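Local coordinates for peptide synthetase, module 7 (Actinoplanes teichomyceticus, PDB 4TX3), which belongs to the condensation-domain family of nonribosomal peptide synthetases and probably acts as an X-domain that recruits cytochrome P450 oxygenases during teicoplanin assembly, at residues L24-L29 and R37-S42; S356-Y361 and I395-A400; D192-Q197 and F342-E347. One frame throughout, in Å; residues are numbered along the deposited sequence.

Contact 1. Residues L24-L29 and R37-S42. With SO4 (sulfate ion), chain F.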
loop_
_atom_site.group_PDB
_atom_site.type_symbol
_atom_site.label_atom_id
_atom_site.label_comp_id
_atom_site.label_asym_id
_atom_site.label_seq_id
_atom_site.Cartn_x
_atom_site.Cartn_y
_atom_site.Cartn_z
ATOM N N LEU B 24 17.970 -18.141 -14.046
ATOM C CA LEU B 24 18.713 -19.024 -14.934
ATOM C C LEU B 24 18.103 -19.056 -16.337
ATOM O O LEU B 24 18.832 -19.131 -17.328
ATOM C CB LEU B 24 18.771 -20.438 -14.354
ATOM C CG LEU B 24 19.560 -21.478 -15.159
ATOM C CD1 LEU B 24 20.993 -21.049 -15.311
ATOM C CD2 LEU B 24 19.463 -22.861 -14.508
ATOM N N ARG B 25 16.774 -18.989 -16.431
ATOM C CA ARG B 25 16.152 -18.951 -17.747
ATOM C C ARG B 25 16.421 -17.613 -18.417
ATOM O O ARG B 25 16.753 -17.560 -19.598
ATOM C CB ARG B 25 14.653 -19.197 -17.676
ATOM C CG ARG B 25 14.018 -19.198 -19.065
ATOM C CD ARG B 25 12.578 -19.668 -19.046
ATOM N NE ARG B 25 11.882 -19.153 -20.213
ATOM C CZ ARG B 25 11.775 -19.812 -21.361
ATOM N NH1 ARG B 25 12.307 -21.034 -21.483
ATOM N NH2 ARG B 25 11.124 -19.246 -22.378
ATOM N N ALA B 26 16.278 -16.534 -17.656
ATOM C CA ALA B 26 16.635 -15.216 -18.154
ATOM C C ALA B 26 18.083 -15.208 -18.646
ATOM O O ALA B 26 18.361 -14.738 -19.746
ATOM C CB ALA B 26 16.424 -14.155 -17.071
ATOM N N TRP B 27 18.990 -15.758 -17.844
ATOM C CA TRP B 27 20.411 -15.756 -18.170
ATOM C C TRP B 27 20.682 -16.540 -19.452
ATOM O O TRP B 27 21.366 -16.054 -20.352
ATOM C CB TRP B 27 21.212 -16.336 -17.007
ATOM C CG TRP B 27 22.710 -16.131 -17.058
ATOM C CD1 TRP B 27 23.408 -15.101 -16.519
ATOM C CD2 TRP B 27 23.678 -17.007 -17.640
ATOM N NE1 TRP B 27 24.751 -15.264 -16.738
ATOM C CE2 TRP B 27 24.946 -16.428 -17.427
ATOM C CE3 TRP B 27 23.599 -18.224 -18.328
ATOM C CZ2 TRP B 27 26.123 -17.020 -17.870
ATOM C CZ3 TRP B 27 24.767 -18.817 -18.770
ATOM C CH2 TRP B 27 26.015 -18.214 -18.542
ATOM N N LEU B 28 20.137 -17.746 -19.533
ATOM C CA LEU B 28 20.331 -18.587 -20.705
ATOM C C LEU B 28 19.787 -17.972 -21.993
ATOM O O LEU B 28 20.394 -18.105 -23.051
ATOM C CB LEU B 28 19.687 -19.949 -20.477
ATOM C CG LEU B 28 20.509 -20.752 -19.485
ATOM C CD1 LEU B 28 19.680 -21.832 -18.872
ATOM C CD2 LEU B 28 21.718 -21.321 -20.183
ATOM N N LEU B 29 18.652 -17.293 -21.913
ATOM C CA LEU B 29 18.027 -16.753 -23.118
ATOM C C LEU B 29 18.485 -15.332 -23.383
ATOM O O LEU B 29 17.808 -14.567 -24.067
ATOM C CB LEU B 29 16.500 -16.795 -23.006
ATOM C CG LEU B 29 15.892 -18.183 -22.776
ATOM C CD1 LEU B 29 14.385 -18.142 -22.966
ATOM C CD2 LEU B 29 16.539 -19.250 -23.661
ATOM N N ARG B 37 15.521 -7.539 -28.833
ATOM C CA ARG B 37 15.339 -6.851 -27.542
ATOM C C ARG B 37 15.550 -7.912 -26.438
ATOM O O ARG B 37 15.092 -9.032 -26.598
ATOM C CB ARG B 37 13.955 -6.200 -27.475
ATOM C CG ARG B 37 13.536 -5.538 -28.800
ATOM C CD ARG B 37 12.166 -4.867 -28.699
ATOM N NE ARG B 37 12.154 -3.814 -27.682
ATOM C CZ ARG B 37 11.060 -3.317 -27.098
ATOM N NH1 ARG B 37 9.850 -3.773 -27.417
ATOM N NH2 ARG B 37 11.179 -2.369 -26.172
ATOM N N GLY B 38 16.158 -7.608 -25.294
ATOM C CA GLY B 38 16.059 -6.358 -24.591
ATOM C C GLY B 38 14.916 -6.608 -23.614
ATOM O O GLY B 38 13.920 -5.879 -23.639
ATOM N N ARG B 39 15.021 -7.656 -22.784
ATOM C CA ARG B 39 13.937 -7.963 -21.831
ATOM C C ARG B 39 14.076 -7.131 -20.568
ATOM O O ARG B 39 14.632 -7.581 -19.550
ATOM C CB ARG B 39 13.902 -9.438 -21.476
ATOM C CG ARG B 39 13.182 -10.282 -22.497
ATOM C CD ARG B 39 13.488 -11.736 -22.267
ATOM N NE ARG B 39 14.892 -11.912 -21.890
ATOM C CZ ARG B 39 15.442 -13.078 -21.541
ATOM N NH1 ARG B 39 14.705 -14.190 -21.529
ATOM N NH2 ARG B 39 16.730 -13.137 -21.204
ATOM N N HIS B 40 13.558 -5.907 -20.654
ATOM C CA HIS B 40 13.812 -4.888 -19.657
ATOM C C HIS B 40 12.524 -4.308 -19.095
ATOM O O HIS B 40 11.455 -4.386 -19.694
ATOM C CB HIS B 40 14.649 -3.754 -20.257
ATOM C CG HIS B 40 15.901 -4.210 -20.942
ATOM N ND1 HIS B 40 16.525 -3.467 -21.918
ATOM C CD2 HIS B 40 16.665 -5.319 -20.771
ATOM C CE1 HIS B 40 17.608 -4.104 -22.333
ATOM N NE2 HIS B 40 17.714 -5.229 -21.655
ATOM N N LEU B 41 12.642 -3.728 -17.919
ATOM C CA LEU B 41 11.624 -2.838 -17.423
ATOM C C LEU B 41 12.245 -1.454 -17.428
ATOM O O LEU B 41 13.334 -1.270 -16.887
ATOM C CB LEU B 41 11.164 -3.253 -16.031
ATOM C CG LEU B 41 10.422 -4.590 -16.049
ATOM C CD1 LEU B 41 10.404 -5.292 -14.693
ATOM C CD2 LEU B 41 9.016 -4.378 -16.568
ATOM N N SER B 42 11.574 -0.505 -18.077
ATOM C CA SER B 42 12.027 0.874 -18.097
ATOM C C SER B 42 10.978 1.840 -17.542
ATOM O O SER B 42 9.808 1.807 -17.907
ATOM C CB SER B 42 12.402 1.294 -19.515
ATOM O OG SER B 42 13.697 0.837 -19.859
HETATM S S SO4 F . 18.312 -10.355 -23.014
HETATM O O1 SO4 F . 19.138 -10.800 -21.892
HETATM O O2 SO4 F . 19.010 -9.287 -23.726
HETATM O O3 SO4 F . 18.098 -11.476 -23.942
HETATM O O4 SO4 F . 17.021 -9.881 -22.500
#
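The Arg39 guanidinium carries the carbonyl oxygen of Leu29 over one face, while Ala26 O, Arg25 O and sulfate O4 lie near its plane around the edge. Its one hydrogen bond to residues 24-29 runs from Arg39 NH2 to Ala26 O at 2.7 Å, meeting a lone pair in the carbonyl plane although the N-H...O angle is a bent 141°. Leu29 O is 3.4 Å from Arg39 NH2, too poorly angled to count as a bond. Beside it Leu29 CB packs on Arg39 NH1 at 3.5 Å, and Leu29 CD1 sits over the centre of one face of the Arg25 guanidinium. Arg39 thus reaches the carbonyls at the C-terminal end of helix 21-28, from the turn that leads into strand 40-49. His142, which also binds the sulfate, probably from the crystallisation liquor, occupies the first position of the sequence matching the HHxxxDG motif of condensation domains, here degenerate. A bend at chi3 (-39°) turns the end of the Arg39 chain back, and Arg39 N and Arg39 NE both donate to sulfate O4, each at 3.0 Å. The bond from Arg39 NH2 to sulfate O1 is weak, and Arg39 NH1 forms a salt bridge with Glu396.

Contact 2. Residues S356-Y361 and I395-A400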
loop_
_atom_site.group_PDB
_atom_site.type_symbol
_atom_site.label_atom_id
_atom_site.label_comp_id
_atom_site.label_asym_id
_atom_site.label_seq_id
_atom_site.Cartn_x
_atom_site.Cartn_y
_atom_site.Cartn_z
ATOM N N SER B 356 12.253 -19.564 -30.270
ATOM C CA SER B 356 11.264 -18.849 -31.065
ATOM C C SER B 356 9.920 -18.717 -30.362
ATOM O O SER B 356 9.016 -18.058 -30.860
ATOM C CB SER B 356 11.084 -19.568 -32.399
ATOM O OG SER B 356 11.091 -20.978 -32.218
ATOM N N ARG B 357 9.795 -19.340 -29.202
ATOM C CA ARG B 357 8.485 -19.572 -28.624
ATOM C C ARG B 357 8.537 -19.616 -27.106
ATOM O O ARG B 357 9.499 -20.124 -26.525
ATOM C CB ARG B 357 7.919 -20.882 -29.173
ATOM C CG ARG B 357 6.806 -21.488 -28.359
ATOM C CD ARG B 357 6.498 -22.894 -28.801
ATOM N NE ARG B 357 6.445 -22.968 -30.252
ATOM C CZ ARG B 357 7.206 -23.776 -30.985
ATOM N NH1 ARG B 357 8.077 -24.580 -30.383
ATOM N NH2 ARG B 357 7.092 -23.775 -32.312
ATOM N N HIS B 358 7.511 -19.065 -26.464
ATOM C CA HIS B 358 7.331 -19.259 -25.030
ATOM C C HIS B 358 6.759 -20.659 -24.774
ATOM O O HIS B 358 5.758 -21.043 -25.379
ATOM C CB HIS B 358 6.415 -18.179 -24.447
ATOM C CG HIS B 358 6.435 -18.111 -22.951
ATOM N ND1 HIS B 358 5.430 -18.633 -22.168
ATOM C CD2 HIS B 358 7.340 -17.579 -22.096
ATOM C CE1 HIS B 358 5.718 -18.436 -20.893
ATOM N NE2 HIS B 358 6.872 -17.800 -20.825
ATOM N N PRO B 359 7.399 -21.430 -23.877
ATOM C CA PRO B 359 6.990 -22.803 -23.555
ATOM C C PRO B 359 5.657 -22.880 -22.786
ATOM O O PRO B 359 5.297 -21.908 -22.111
ATOM C CB PRO B 359 8.145 -23.300 -22.689
ATOM C CG PRO B 359 8.655 -22.066 -22.038
ATOM C CD PRO B 359 8.548 -21.000 -23.063
ATOM N N VAL B 360 4.958 -24.016 -22.894
ATOM C CA VAL B 360 3.684 -24.273 -22.210
ATOM C C VAL B 360 2.535 -23.370 -22.669
ATOM O O VAL B 360 1.480 -23.874 -23.037
ATOM C CB VAL B 360 3.800 -24.132 -20.676
ATOM C CG1 VAL B 360 2.498 -24.587 -19.998
ATOM C CG2 VAL B 360 4.977 -24.915 -20.151
ATOM N N TYR B 361 2.706 -22.048 -22.620
ATOM C CA TYR B 361 1.664 -21.166 -23.146
ATOM C C TYR B 361 2.210 -19.981 -23.921
ATOM O O TYR B 361 3.313 -19.505 -23.669
ATOM C CB TYR B 361 0.734 -20.667 -22.025
ATOM C CG TYR B 361 1.365 -19.743 -21.011
ATOM C CD1 TYR B 361 2.039 -20.247 -19.902
ATOM C CD2 TYR B 361 1.262 -18.356 -21.148
ATOM C CE1 TYR B 361 2.605 -19.397 -18.968
ATOM C CE2 TYR B 361 1.825 -17.496 -20.224
ATOM C CZ TYR B 361 2.495 -18.022 -19.133
ATOM O OH TYR B 361 3.052 -17.165 -18.204
ATOM N N ILE B 395 8.351 -8.402 -25.678
ATOM C CA ILE B 395 7.415 -9.492 -25.401
ATOM C C ILE B 395 7.984 -10.856 -25.828
ATOM O O ILE B 395 8.631 -10.969 -26.874
ATOM C CB ILE B 395 6.054 -9.252 -26.104
ATOM C CG1 ILE B 395 4.999 -10.249 -25.623
ATOM C CG2 ILE B 395 6.184 -9.311 -27.636
ATOM C CD1 ILE B 395 3.616 -9.972 -26.199
ATOM N N GLU B 396 7.761 -11.877 -24.994
ATOM C CA GLU B 396 8.167 -13.255 -25.292
ATOM C C GLU B 396 6.967 -14.097 -25.700
ATOM O O GLU B 396 7.109 -15.108 -26.375
ATOM C CB GLU B 396 8.841 -13.908 -24.092
ATOM C CG GLU B 396 10.186 -13.336 -23.713
ATOM C CD GLU B 396 10.798 -14.082 -22.539
ATOM O OE1 GLU B 396 10.206 -14.028 -21.434
ATOM O OE2 GLU B 396 11.847 -14.744 -22.731
ATOM N N LEU B 397 5.789 -13.678 -25.252
ATOM C CA LEU B 397 4.535 -14.331 -25.599
ATOM C C LEU B 397 4.078 -13.958 -27.018
ATOM O O LEU B 397 4.524 -12.957 -27.591
ATOM C CB LEU B 397 3.459 -13.946 -24.586
ATOM C CG LEU B 397 3.633 -14.426 -23.146
ATOM C CD1 LEU B 397 2.676 -13.695 -22.232
ATOM C CD2 LEU B 397 3.411 -15.917 -23.040
ATOM N N ASP B 398 3.177 -14.753 -27.577
ATOM C CA ASP B 398 2.517 -14.381 -28.823
ATOM C C ASP B 398 1.490 -13.277 -28.571
ATOM O O ASP B 398 1.487 -12.245 -29.252
ATOM C CB ASP B 398 1.865 -15.604 -29.451
ATOM C CG ASP B 398 2.887 -16.655 -29.851
ATOM O OD1 ASP B 398 4.080 -16.487 -29.498
ATOM O OD2 ASP B 398 2.503 -17.643 -30.510
ATOM N N LEU B 399 0.632 -13.491 -27.575
ATOM C CA LEU B 399 -0.366 -12.498 -27.191
ATOM C C LEU B 399 -0.425 -12.335 -25.672
ATOM O O LEU B 399 -0.261 -13.294 -24.921
ATOM C CB LEU B 399 -1.750 -12.882 -27.730
ATOM C CG LEU B 399 -1.815 -13.228 -29.221
ATOM C CD1 LEU B 399 -3.084 -13.990 -29.564
ATOM C CD2 LEU B 399 -1.698 -11.970 -30.049
ATOM N N ALA B 400 -0.676 -11.109 -25.225
ATOM C CA ALA B 400 -0.760 -10.815 -23.802
ATOM C C ALA B 400 -1.792 -9.725 -23.556
ATOM O O ALA B 400 -1.630 -8.588 -23.983
ATOM C CB ALA B 400 0.616 -10.398 -23.245
HETATM O O HOH W 1 5.612 -17.123 -27.522
#
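A loop and the turn before strand 399-407 come closest at His358 and Leu397, whose CA atoms are 5.7 Å apart, and a water rather than a direct bond joins their polar groups. It accepts from His358 N at 2.9 Å and donates both to Glu396 O and to Asp398 OD1, so one site satisfies three polar atoms. Apolar contact comes from one leucine branch: Leu397 CD2 lies over a face of the His358 ring, 3.9 Å from its centroid and 30° off the normal, a CH-pi contact. The same methyl meets Tyr361 CE2 at 3.6 Å, so it bridges two aromatic rings. These loops lead into strands 363-369 and 399-407, parallel neighbours in the four-stranded mixed sheet, and Leu399 bonds through its backbone to Gln362 and Gly364. Within residues 356-361, Tyr361 N bonds to Pro359 O, and Val360 has the positive phi of a classic gamma turn. With CG anti to the backbone N (chi1 -166°), the His358 ring reaches forward to this turn, where its ND1 donates to Tyr361 O at 2.7 Å, nearly in the ring plane. Replacing His358 with alanine would probably leave Tyr361 O without this donor and strip Leu397 CD2 of the ring face it packs on. Asp398 OD2 forms a salt bridge with Arg227.

Contact 3. Residues D192-Q197 and F342-E347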
loop_
_atom_site.group_PDB
_atom_site.type_symbol
_atom_site.label_atom_id
_atom_site.label_comp_id
_atom_site.label_asym_id
_atom_site.label_seq_id
_atom_site.Cartn_x
_atom_site.Cartn_y
_atom_site.Cartn_z
ATOM N N ASP B 192 15.743 -29.127 -3.605
ATOM C CA ASP B 192 16.569 -30.245 -3.163
ATOM C C ASP B 192 15.713 -31.392 -2.618
ATOM O O ASP B 192 16.172 -32.532 -2.522
ATOM C CB ASP B 192 17.569 -29.801 -2.089
ATOM C CG ASP B 192 18.838 -29.200 -2.674
ATOM O OD1 ASP B 192 19.215 -29.576 -3.809
ATOM O OD2 ASP B 192 19.460 -28.352 -1.987
ATOM N N GLY B 193 14.471 -31.085 -2.265
ATOM C CA GLY B 193 13.531 -32.092 -1.807
ATOM C C GLY B 193 13.214 -33.255 -2.750
ATOM O O GLY B 193 12.636 -34.250 -2.302
ATOM N N GLU B 194 13.566 -33.142 -4.037
ATOM C CA GLU B 194 13.319 -34.214 -5.014
ATOM C C GLU B 194 13.941 -35.499 -4.511
ATOM O O GLU B 194 13.444 -36.592 -4.771
ATOM C CB GLU B 194 13.894 -33.882 -6.398
ATOM C CG GLU B 194 13.153 -32.809 -7.157
ATOM C CD GLU B 194 13.911 -32.339 -8.400
ATOM O OE1 GLU B 194 14.615 -33.182 -9.013
ATOM O OE2 GLU B 194 13.811 -31.128 -8.746
ATOM N N ARG B 195 15.052 -35.326 -3.807
ATOM C CA ARG B 195 15.748 -36.371 -3.076
ATOM C C ARG B 195 14.801 -37.279 -2.272
ATOM O O ARG B 195 14.868 -38.497 -2.362
ATOM C CB ARG B 195 16.782 -35.697 -2.160
ATOM C CG ARG B 195 17.472 -36.605 -1.179
ATOM C CD ARG B 195 18.543 -35.855 -0.399
ATOM N NE ARG B 195 19.348 -36.779 0.401
ATOM C CZ ARG B 195 20.467 -37.360 -0.021
ATOM N NH1 ARG B 195 20.938 -37.102 -1.240
ATOM N NH2 ARG B 195 21.122 -38.191 0.781
ATOM N N GLU B 196 13.912 -36.666 -1.505
ATOM C CA GLU B 196 12.971 -37.367 -0.634
ATOM C C GLU B 196 11.650 -37.621 -1.372
ATOM O O GLU B 196 11.013 -36.694 -1.874
ATOM C CB GLU B 196 12.737 -36.535 0.629
ATOM C CG GLU B 196 14.067 -36.089 1.290
ATOM C CD GLU B 196 14.208 -34.559 1.427
ATOM O OE1 GLU B 196 13.173 -33.852 1.582
ATOM O OE2 GLU B 196 15.363 -34.058 1.360
ATOM N N GLN B 197 11.215 -38.869 -1.427
ATOM C CA GLN B 197 10.043 -39.231 -2.220
ATOM C C GLN B 197 8.737 -38.658 -1.672
ATOM O O GLN B 197 7.774 -38.513 -2.408
ATOM C CB GLN B 197 9.922 -40.760 -2.321
ATOM C CG GLN B 197 11.259 -41.513 -2.346
ATOM C CD GLN B 197 11.910 -41.627 -0.963
ATOM O OE1 GLN B 197 11.241 -41.485 0.075
ATOM N NE2 GLN B 197 13.224 -41.863 -0.947
ATOM N N PHE B 342 7.685 -22.073 -12.411
ATOM C CA PHE B 342 7.228 -22.328 -13.765
ATOM C C PHE B 342 8.355 -22.752 -14.713
ATOM O O PHE B 342 8.154 -23.591 -15.587
ATOM C CB PHE B 342 6.547 -21.085 -14.322
ATOM C CG PHE B 342 6.368 -21.123 -15.801
ATOM C CD1 PHE B 342 5.329 -21.858 -16.362
ATOM C CD2 PHE B 342 7.252 -20.451 -16.639
ATOM C CE1 PHE B 342 5.163 -21.917 -17.726
ATOM C CE2 PHE B 342 7.083 -20.501 -17.996
ATOM C CZ PHE B 342 6.033 -21.238 -18.547
ATOM N N GLU B 343 9.529 -22.152 -14.540
ATOM C CA GLU B 343 10.639 -22.302 -15.475
ATOM C C GLU B 343 11.243 -23.707 -15.399
ATOM O O GLU B 343 12.039 -24.117 -16.245
ATOM C CB GLU B 343 11.706 -21.241 -15.196
ATOM C CG GLU B 343 11.256 -19.797 -15.470
ATOM C CD GLU B 343 10.336 -19.199 -14.387
ATOM O OE1 GLU B 343 10.177 -19.812 -13.309
ATOM O OE2 GLU B 343 9.767 -18.102 -14.612
ATOM N N LYS B 344 10.836 -24.439 -14.375
ATOM C CA LYS B 344 11.315 -25.782 -14.129
ATOM C C LYS B 344 10.445 -26.787 -14.883
ATOM O O LYS B 344 10.841 -27.934 -15.120
ATOM C CB LYS B 344 11.296 -26.052 -12.623
ATOM C CG LYS B 344 12.127 -27.202 -12.185
ATOM C CD LYS B 344 13.602 -26.891 -12.295
ATOM C CE LYS B 344 14.419 -28.015 -11.640
ATOM N NZ LYS B 344 13.624 -29.275 -11.441
ATOM N N ILE B 345 9.255 -26.330 -15.264
ATOM C CA ILE B 345 8.239 -27.188 -15.857
ATOM C C ILE B 345 8.547 -27.679 -17.280
ATOM O O ILE B 345 8.230 -28.824 -17.589
ATOM C CB ILE B 345 6.885 -26.484 -15.846
ATOM C CG1 ILE B 345 6.305 -26.524 -14.431
ATOM C CG2 ILE B 345 5.922 -27.128 -16.838
ATOM C CD1 ILE B 345 5.081 -25.678 -14.259
ATOM N N PRO B 346 9.162 -26.839 -18.148
ATOM C CA PRO B 346 9.578 -27.419 -19.442
ATOM C C PRO B 346 10.407 -28.712 -19.327
ATOM O O PRO B 346 10.087 -29.650 -20.040
ATOM C CB PRO B 346 10.393 -26.288 -20.076
ATOM C CG PRO B 346 9.671 -25.045 -19.586
ATOM C CD PRO B 346 9.276 -25.365 -18.154
ATOM N N GLU B 347 11.411 -28.758 -18.452
ATOM C CA GLU B 347 12.122 -30.004 -18.112
ATOM C C GLU B 347 11.216 -31.157 -17.723
ATOM O O GLU B 347 11.302 -32.235 -18.294
ATOM C CB GLU B 347 13.071 -29.794 -16.938
ATOM C CG GLU B 347 14.268 -28.952 -17.208
ATOM C CD GLU B 347 14.798 -28.345 -15.925
ATOM O OE1 GLU B 347 14.723 -29.033 -14.878
ATOM O OE2 GLU B 347 15.257 -27.174 -15.962
#
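Glu194 and Lys344 meet in a surface salt-bridge network completed by Glu347, joining the turn between helices 180-191 and 200-211 to the region of the short helix 345-348. The two side chains come from opposite directions, the nearest CA atoms, those of Glu194 and Lys344, being 12.6 Å apart. Lys344 NZ donates to Glu194 OE2 at 3.3 Å, a weak hydrogen bond within the salt bridge. Its second acidic partner, Glu347 OE1, is in a long salt bridge at 3.6 Å, so the ammonium group is shared between two carboxylates and gripped closely by neither. The Lys344 chain bends at chi2 (71°) and again at chi4 (17°), which sets the direction of NZ, while Glu194 runs extended beyond CG. Backbone groups are better served: Glu196 N bonds to Gly193 O at 2.8 Å in the 3-10 turn, and Ile345 N to Phe342 O at 3.0 Å. Ser199 OG also bonds to Gly193 O, and Asn202 ND2 of helix 200-211 to Glu194 O. Between the two like charges the ammonium would probably ease their repulsion, with Glu194 OE2 and Glu347 OE1 lying 6.5 Å apart and Lys344 NZ between them.

How the contacts relate
Along the chain contact 1 comes first, within residues 24-42; contact 3 then joins 192-197 to 342-347, and contact 2 follows at 356-400. The centres of contacts 1 and 2 are about 14 Å apart, and contact 3 lies about 23 Å from contact 1 and 22 Å from contact 2. Contact 1 adjoins the five-stranded sheet through strand 40-49, contact 2 the four-stranded sheet through strand 399-407. Arg39 NH1 and Glu396 OE2, 3.1 Å apart, link these two surroundings. Phe342, in the same segment as Lys344, packs on His358, Val360 and Tyr361, while Arg25 touches Glu343 and Pro359. Contacts 1 and 2 thus meet between the sheets; contact 3 is a peripheral surface link.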